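Local coordinates for prolyl endopeptidase (Myxococcus xanthus, PDB 2BKL), which probably cleaves oligopeptides after proline, and less readily after alanine, as a serine peptidase of the prolyl oligopeptidase family, at residues A[233-242]-A[277-285]. Sequence-based numbering, arbitrary orientation.
Sequences DLSRDGKYLF and VHAWKDRFY
Tyr240 and Phe284 both hold CG anti to the carbonyl carbon and beside the backbone N (chi1 -55° in Tyr240), and from these positions the two rings meet in a T-shaped stack. The edge of Phe284, led by CE1, points at one face of Tyr240, with planes 88° apart and CE1 3.6 Å from Tyr240 CD1. Phe284 in turn offers its own face to the edge of Phe242, whose CZ lies 3.8 Å from Phe284 CE1, so the three rings form an aromatic cluster. Val277 CG1 packs 3.8 Å from Phe242 CE1, and the methyl of Ala279 sits among Ser235 CB, Phe242 CE2 and the Tyr240 ring. Tyr240 OH donates to Asp282 OD1 at 2.7 Å, on the anti side and somewhat out of the carboxylate plane. With an alanine here, the edge of Phe284 is likely to lose the face it points at, and Asp282 OD1 this donor. Asp237 OD2, 4.4 Å from Asp282 OD1, is linked through one water to Lys281 N and through another to Asp282 N. Asp237 OD1 accepts from Ser235 OG and, in an Asx turn, from Lys239 N, from opposite faces of the carboxylate plane. Hairpins 229-234/241-247 and 275-280/283-288, from successive propeller blades, thus meet by side chains and bridging waters. The Tyr240 hydroxyl on Asp282 and the waters on Asp237 OD2 probably temper the repulsion between the two carboxylates, at the hydrated edge of an aromatic cluster.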
loop_
_atom_site.group_PDB
_atom_site.type_symbol
_atom_site.label_atom_id
_atom_site.label_comp_id
_atom_site.label_asym_id
_atom_site.label_seq_id
_atom_site.Cartn_x
_atom_site.Cartn_y
_atom_site.Cartn_z
ATOM N N ASP A 233 -6.951 -11.259 15.852
ATOM C CA ASP A 233 -5.688 -11.028 16.555
ATOM C C ASP A 233 -5.738 -11.747 17.892
ATOM O O ASP A 233 -6.813 -12.103 18.361
ATOM C CB ASP A 233 -5.457 -9.533 16.764
ATOM C CG ASP A 233 -3.976 -9.161 16.941
ATOM O OD1 ASP A 233 -3.099 -10.062 16.849
ATOM O OD2 ASP A 233 -3.602 -7.979 17.192
ATOM N N LEU A 234 -4.582 -11.973 18.487
ATOM C CA LEU A 234 -4.460 -12.759 19.715
ATOM C C LEU A 234 -3.480 -12.051 20.638
ATOM O O LEU A 234 -2.416 -11.642 20.209
ATOM C CB LEU A 234 -3.955 -14.183 19.421
ATOM C CG LEU A 234 -3.911 -15.124 20.632
ATOM C CD1 LEU A 234 -5.308 -15.494 21.134
ATOM C CD2 LEU A 234 -3.106 -16.402 20.322
ATOM N N SER A 235 -3.838 -11.920 21.913
ATOM C CA SER A 235 -2.922 -11.336 22.874
ATOM C C SER A 235 -1.732 -12.262 23.098
ATOM O O SER A 235 -1.800 -13.456 22.870
ATOM C CB SER A 235 -3.646 -11.056 24.211
ATOM O OG SER A 235 -4.078 -12.244 24.834
ATOM N N ARG A 236 -0.626 -11.667 23.523
ATOM C CA ARG A 236 0.581 -12.431 23.870
ATOM C C ARG A 236 0.381 -13.569 24.841
ATOM O O ARG A 236 0.947 -14.648 24.662
ATOM C CB ARG A 236 1.624 -11.501 24.462
ATOM C CG ARG A 236 2.436 -10.834 23.453
ATOM C CD ARG A 236 3.323 -11.761 22.612
ATOM N NE ARG A 236 4.303 -12.593 23.322
ATOM C CZ ARG A 236 5.386 -12.124 23.943
ATOM N NH1 ARG A 236 5.606 -10.813 24.011
ATOM N NH2 ARG A 236 6.259 -12.953 24.517
ATOM N N ASP A 237 -0.420 -13.364 25.877
ATOM C CA ASP A 237 -0.663 -14.416 26.856
ATOM C C ASP A 237 -1.662 -15.471 26.387
ATOM O O ASP A 237 -1.970 -16.426 27.110
ATOM C CB ASP A 237 -1.084 -13.820 28.225
ATOM C CG ASP A 237 -2.341 -12.930 28.164
ATOM O OD1 ASP A 237 -3.168 -13.036 27.222
ATOM O OD2 ASP A 237 -2.576 -12.092 29.067
ATOM N N GLY A 238 -2.196 -15.297 25.164
ATOM C CA GLY A 238 -3.148 -16.243 24.619
ATOM C C GLY A 238 -4.543 -16.169 25.224
ATOM O O GLY A 238 -5.420 -16.950 24.885
ATOM N N LYS A 239 -4.766 -15.210 26.111
ATOM C CA LYS A 239 -5.995 -15.201 26.888
ATOM C C LYS A 239 -7.123 -14.419 26.228
ATOM O O LYS A 239 -8.276 -14.584 26.595
ATOM C CB LYS A 239 -5.750 -14.656 28.300
ATOM C CG LYS A 239 -4.950 -15.608 29.199
ATOM C CD LYS A 239 -5.676 -16.928 29.471
ATOM C CE LYS A 239 -4.945 -17.805 30.498
ATOM N NZ LYS A 239 -4.479 -19.095 29.880
ATOM N N TYR A 240 -6.792 -13.583 25.247
ATOM C CA TYR A 240 -7.794 -12.745 24.593
ATOM C C TYR A 240 -7.665 -12.876 23.090
ATOM O O TYR A 240 -6.651 -12.534 22.479
ATOM C CB TYR A 240 -7.690 -11.281 25.062
ATOM C CG TYR A 240 -7.763 -11.116 26.568
ATOM C CD1 TYR A 240 -8.988 -11.111 27.230
ATOM C CD2 TYR A 240 -6.604 -10.988 27.329
ATOM C CE1 TYR A 240 -9.054 -10.990 28.588
ATOM C CE2 TYR A 240 -6.667 -10.855 28.704
ATOM C CZ TYR A 240 -7.903 -10.868 29.314
ATOM O OH TYR A 240 -8.021 -10.752 30.706
ATOM N N LEU A 241 -8.731 -13.385 22.506
ATOM C CA LEU A 241 -8.890 -13.470 21.063
ATOM C C LEU A 241 -9.838 -12.382 20.559
ATOM O O LEU A 241 -10.929 -12.221 21.058
ATOM C CB LEU A 241 -9.424 -14.853 20.711
ATOM C CG LEU A 241 -9.807 -15.106 19.261
ATOM C CD1 LEU A 241 -8.591 -15.115 18.372
ATOM C CD2 LEU A 241 -10.567 -16.420 19.200
ATOM N N PHE A 242 -9.385 -11.622 19.567
ATOM C CA PHE A 242 -10.155 -10.539 18.959
ATOM C C PHE A 242 -10.500 -10.852 17.497
ATOM O O PHE A 242 -9.683 -11.423 16.757
ATOM C CB PHE A 242 -9.348 -9.239 18.982
ATOM C CG PHE A 242 -9.040 -8.761 20.349
ATOM C CD1 PHE A 242 -9.991 -8.088 21.076
ATOM C CD2 PHE A 242 -7.811 -9.008 20.907
ATOM C CE1 PHE A 242 -9.716 -7.665 22.376
ATOM C CE2 PHE A 242 -7.525 -8.617 22.190
ATOM C CZ PHE A 242 -8.488 -7.948 22.926
ATOM N N VAL A 277 -7.368 -2.674 19.036
ATOM C CA VAL A 277 -7.172 -3.073 20.418
ATOM C C VAL A 277 -5.911 -3.913 20.602
ATOM O O VAL A 277 -5.598 -4.801 19.778
ATOM C CB VAL A 277 -8.365 -3.900 20.944
ATOM C CG1 VAL A 277 -8.226 -4.129 22.442
ATOM C CG2 VAL A 277 -9.645 -3.241 20.595
ATOM N N HIS A 278 -5.165 -3.613 21.660
ATOM C CA HIS A 278 -4.052 -4.449 22.108
ATOM C C HIS A 278 -4.255 -4.772 23.571
ATOM O O HIS A 278 -4.591 -3.899 24.343
ATOM C CB HIS A 278 -2.738 -3.712 21.862
ATOM C CG HIS A 278 -2.452 -3.515 20.405
ATOM N ND1 HIS A 278 -2.183 -4.570 19.556
ATOM C CD2 HIS A 278 -2.461 -2.401 19.636
ATOM C CE1 HIS A 278 -2.026 -4.110 18.325
ATOM N NE2 HIS A 278 -2.179 -2.796 18.350
ATOM N N ALA A 279 -4.105 -6.042 23.926
ATOM C CA ALA A 279 -4.238 -6.493 25.309
ATOM C C ALA A 279 -2.887 -6.831 25.922
ATOM O O ALA A 279 -2.071 -7.495 25.304
ATOM C CB ALA A 279 -5.119 -7.691 25.376
ATOM N N TRP A 280 -2.677 -6.373 27.137
ATOM C CA TRP A 280 -1.458 -6.682 27.879
ATOM C C TRP A 280 -1.805 -6.685 29.352
ATOM O O TRP A 280 -2.412 -5.767 29.850
ATOM C CB TRP A 280 -0.359 -5.641 27.556
ATOM C CG TRP A 280 0.933 -5.912 28.270
ATOM C CD1 TRP A 280 1.522 -5.134 29.202
ATOM C CD2 TRP A 280 1.776 -7.070 28.117
ATOM N NE1 TRP A 280 2.693 -5.717 29.637
ATOM C CE2 TRP A 280 2.857 -6.917 29.004
ATOM C CE3 TRP A 280 1.730 -8.222 27.320
ATOM C CZ2 TRP A 280 3.863 -7.872 29.121
ATOM C CZ3 TRP A 280 2.743 -9.172 27.450
ATOM C CH2 TRP A 280 3.795 -8.972 28.318
ATOM N N LYS A 281 -1.385 -7.740 30.060
ATOM C CA LYS A 281 -1.624 -7.893 31.512
ATOM C C LYS A 281 -3.083 -7.603 31.884
ATOM O O LYS A 281 -3.374 -6.900 32.849
ATOM C CB LYS A 281 -0.600 -7.077 32.330
ATOM C CG LYS A 281 0.808 -7.630 32.145
ATOM C CD LYS A 281 1.828 -7.070 33.107
ATOM C CE LYS A 281 3.185 -7.774 32.974
ATOM N NZ LYS A 281 4.245 -6.957 33.644
ATOM N N ASP A 282 -3.996 -8.233 31.145
ATOM C CA ASP A 282 -5.452 -8.176 31.423
ATOM C C ASP A 282 -6.049 -6.775 31.345
ATOM O O ASP A 282 -7.076 -6.469 31.941
ATOM C CB ASP A 282 -5.797 -8.811 32.770
ATOM C CG ASP A 282 -5.355 -10.241 32.865
ATOM O OD1 ASP A 282 -5.707 -11.066 32.000
ATOM O OD2 ASP A 282 -4.651 -10.636 33.820
ATOM N N ARG A 283 -5.396 -5.899 30.585
ATOM C CA ARG A 283 -6.005 -4.607 30.246
ATOM C C ARG A 283 -6.017 -4.475 28.731
ATOM O O ARG A 283 -5.139 -4.967 28.061
ATOM C CB ARG A 283 -5.199 -3.448 30.826
ATOM C CG ARG A 283 -4.822 -3.594 32.270
ATOM C CD ARG A 283 -5.968 -3.693 33.203
ATOM N NE ARG A 283 -6.671 -2.426 33.351
ATOM C CZ ARG A 283 -7.682 -2.233 34.178
ATOM N NH1 ARG A 283 -8.150 -3.232 34.909
ATOM N NH2 ARG A 283 -8.253 -1.042 34.252
ATOM N N PHE A 284 -7.044 -3.829 28.185
ATOM C CA PHE A 284 -7.148 -3.571 26.762
ATOM C C PHE A 284 -6.808 -2.112 26.512
ATOM O O PHE A 284 -7.251 -1.224 27.247
ATOM C CB PHE A 284 -8.586 -3.798 26.249
ATOM C CG PHE A 284 -9.108 -5.207 26.339
ATOM C CD1 PHE A 284 -8.325 -6.299 26.642
ATOM C CD2 PHE A 284 -10.457 -5.425 26.042
ATOM C CE1 PHE A 284 -8.878 -7.572 26.665
ATOM C CE2 PHE A 284 -11.013 -6.706 26.098
ATOM C CZ PHE A 284 -10.214 -7.762 26.397
ATOM N N TYR A 285 -5.986 -1.869 25.486
ATOM C CA TYR A 285 -5.615 -0.531 25.042
ATOM C C TYR A 285 -6.268 -0.302 23.688
ATOM O O TYR A 285 -5.976 -0.996 22.742
ATOM C CB TYR A 285 -4.078 -0.358 25.010
ATOM C CG TYR A 285 -3.511 -0.571 26.396
ATOM C CD1 TYR A 285 -3.162 -1.841 26.835
ATOM C CD2 TYR A 285 -3.423 0.479 27.298
ATOM C CE1 TYR A 285 -2.734 -2.062 28.136
ATOM C CE2 TYR A 285 -2.978 0.270 28.620
ATOM C CZ TYR A 285 -2.634 -1.004 29.018
ATOM O OH TYR A 285 -2.236 -1.220 30.307
HETATM O O HOH W 1 -5.170 -5.764 16.775
HETATM O O HOH W 2 -4.997 -7.548 19.691
HETATM O O HOH W 3 -0.353 -8.880 23.993
HETATM O O HOH W 4 -0.174 -10.222 29.284
HETATM O O HOH W 5 -1.112 -10.438 26.566
HETATM O O HOH W 6 -3.533 -9.745 28.523
#